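Local atomic coordinates of probable N-glycosylase/DNA lyase (PDB entry 3N0U), a protein that is probably an N-glycosylase/DNA lyase, an all-helical member of the helix-hairpin-helix superfamily of DNA glycosylases. Residues A[56-61]-A[100-105]. Residues are numbered along the deposited sequence; the frame is centred on the assembly and turned at random.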
loop_
_atom_site.group_PDB
_atom_site.type_symbol
_atom_site.label_atom_id
_atom_site.label_comp_id
_atom_site.label_asym_id
_atom_site.label_seq_id
_atom_site.Cartn_x
_atom_site.Cartn_y
_atom_site.Cartn_z
ATOM N N PHE A 56 2.651 -3.788 8.319
ATOM C CA PHE A 56 3.397 -3.975 7.083
ATOM C C PHE A 56 3.481 -2.635 6.358
ATOM O O PHE A 56 4.531 -2.247 5.858
ATOM C CB PHE A 56 2.730 -5.041 6.201
ATOM C CG PHE A 56 3.238 -5.070 4.785
ATOM C CD1 PHE A 56 4.376 -5.782 4.461
ATOM C CD2 PHE A 56 2.565 -4.403 3.775
ATOM C CE1 PHE A 56 4.845 -5.811 3.160
ATOM C CE2 PHE A 56 3.033 -4.432 2.477
ATOM C CZ PHE A 56 4.182 -5.136 2.172
ATOM N N CYS A 57 2.375 -1.906 6.321
ATOM C CA CYS A 57 2.366 -0.640 5.610
ATOM C C CYS A 57 3.204 0.441 6.319
ATOM O O CYS A 57 3.837 1.272 5.672
ATOM C CB CYS A 57 0.929 -0.174 5.362
ATOM S SG CYS A 57 0.026 -1.283 4.256
ATOM N N VAL A 58 3.244 0.403 7.638
ATOM C CA VAL A 58 4.136 1.286 8.388
ATOM C C VAL A 58 5.594 1.006 7.985
ATOM O O VAL A 58 6.391 1.924 7.769
ATOM C CB VAL A 58 3.959 1.088 9.909
ATOM C CG1 VAL A 58 5.047 1.791 10.685
ATOM C CG2 VAL A 58 2.585 1.574 10.361
ATOM N N LEU A 59 5.931 -0.267 7.875
ATOM C CA LEU A 59 7.324 -0.657 7.621
ATOM C C LEU A 59 7.775 -0.422 6.200
ATOM O O LEU A 59 8.973 -0.241 5.958
ATOM C CB LEU A 59 7.545 -2.132 7.937
ATOM C CG LEU A 59 7.312 -2.520 9.393
ATOM C CD1 LEU A 59 7.496 -4.018 9.556
ATOM C CD2 LEU A 59 8.209 -1.757 10.351
ATOM N N THR A 60 6.851 -0.431 5.245
ATOM C CA THR A 60 7.263 -0.269 3.862
ATOM C C THR A 60 7.114 1.150 3.345
ATOM O O THR A 60 7.249 1.374 2.141
ATOM C CB THR A 60 6.491 -1.216 2.943
ATOM O OG1 THR A 60 5.096 -0.936 3.041
ATOM C CG2 THR A 60 6.773 -2.665 3.323
ATOM N N ALA A 61 6.923 2.119 4.238
ATOM C CA ALA A 61 6.743 3.519 3.821
ATOM C C ALA A 61 7.876 4.010 2.939
ATOM O O ALA A 61 7.635 4.719 1.946
ATOM C CB ALA A 61 6.606 4.418 5.016
ATOM N N GLN A 100 13.666 1.852 15.587
ATOM C CA GLN A 100 13.103 2.444 16.799
ATOM C C GLN A 100 11.834 3.216 16.473
ATOM O O GLN A 100 10.798 3.037 17.113
ATOM C CB GLN A 100 14.116 3.344 17.506
ATOM C CG GLN A 100 13.615 3.899 18.815
ATOM C CD GLN A 100 13.453 2.851 19.907
ATOM O OE1 GLN A 100 14.180 1.843 19.969
ATOM N NE2 GLN A 100 12.509 3.104 20.797
ATOM N N LYS A 101 11.902 4.073 15.471
ATOM C CA LYS A 101 10.756 4.905 15.172
ATOM C C LYS A 101 9.587 4.078 14.632
ATOM O O LYS A 101 8.434 4.317 14.989
ATOM C CB LYS A 101 11.159 6.023 14.198
ATOM C CG LYS A 101 10.222 7.187 14.198
ATOM C CD LYS A 101 10.224 7.890 15.579
ATOM C CE LYS A 101 8.854 7.903 16.210
ATOM N NZ LYS A 101 8.812 8.874 17.346
ATOM N N ARG A 102 9.846 3.113 13.763
ATOM C CA ARG A 102 8.756 2.281 13.249
ATOM C C ARG A 102 8.131 1.467 14.369
ATOM O O ARG A 102 6.912 1.293 14.409
ATOM C CB ARG A 102 9.232 1.351 12.133
ATOM C CG ARG A 102 9.780 2.061 10.898
ATOM C CD ARG A 102 8.739 2.886 10.142
ATOM N NE ARG A 102 9.418 3.659 9.102
ATOM C CZ ARG A 102 10.068 4.803 9.311
ATOM N NH1 ARG A 102 10.112 5.357 10.525
ATOM N NH2 ARG A 102 10.682 5.396 8.302
ATOM N N ALA A 103 8.950 0.963 15.284
ATOM C CA ALA A 103 8.417 0.222 16.434
ATOM C C ALA A 103 7.484 1.122 17.242
ATOM O O ALA A 103 6.426 0.680 17.690
ATOM C CB ALA A 103 9.534 -0.296 17.305
ATOM N N GLU A 104 7.878 2.376 17.428
ATOM C CA GLU A 104 7.083 3.312 18.207
ATOM C C GLU A 104 5.739 3.572 17.544
ATOM O O GLU A 104 4.696 3.595 18.219
ATOM C CB GLU A 104 7.857 4.615 18.411
ATOM C CG GLU A 104 9.020 4.465 19.390
ATOM C CD GLU A 104 9.908 5.683 19.522
ATOM O OE1 GLU A 104 9.638 6.706 18.872
ATOM O OE2 GLU A 104 10.882 5.606 20.303
ATOM N N PHE A 105 5.755 3.751 16.227
ATOM C CA PHE A 105 4.517 3.919 15.473
ATOM C C PHE A 105 3.578 2.741 15.677
ATOM O O PHE A 105 2.391 2.923 15.942
ATOM C CB PHE A 105 4.778 4.047 13.968
ATOM C CG PHE A 105 5.502 5.292 13.555
ATOM C CD1 PHE A 105 5.512 6.426 14.338
ATOM C CD2 PHE A 105 6.184 5.311 12.352
ATOM C CE1 PHE A 105 6.192 7.561 13.924
ATOM C CE2 PHE A 105 6.843 6.436 11.923
ATOM C CZ PHE A 105 6.857 7.565 12.712
HETATM O O HOH W 1 10.034 2.910 6.028
#
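Leu59 and Arg102 are the closest CA pair, 6.5 Å apart, where the last turn of helix 47-59 meets helix 99-109; Thr60 is the first residue to leave helical geometry. Side chains bridge the gap, and no direct hydrogen bond crosses it. Arg102 reaches both Val58 and Leu59: its chain bends at chi2 (-65°), and CD comes to 3.5 Å from Val58 O, which lies obliquely to the guanidinium. Arg102 is modelled in two conformers; its side-chain contacts given here, the water link among them, belong to one and are doubtful for the other. Alongside, the Leu59 and Arg102 side chains run past each other in opposite directions, Leu59 CD2 lying 3.7 Å from Arg102 CB. The contact joins two helices of the all-helical DNA glycosylase fold of the helix-hairpin-helix superfamily, and Leu59 also packs on Leu91 of helix 84-93. Val58 turns CG1 anti to its own N (chi1 169°), which brings this methyl 3.9 Å from Arg102 CD and 4.0 Å from Phe105 CB, near the plane of the Phe105 ring at its edge. A water links the polar groups: it accepts from Arg102 NE at 3.2 Å, in the guanidinium plane, and donates weakly to Leu59 O at 3.3 Å, a carbonyl also hydrogen-bonded to His96 NE2.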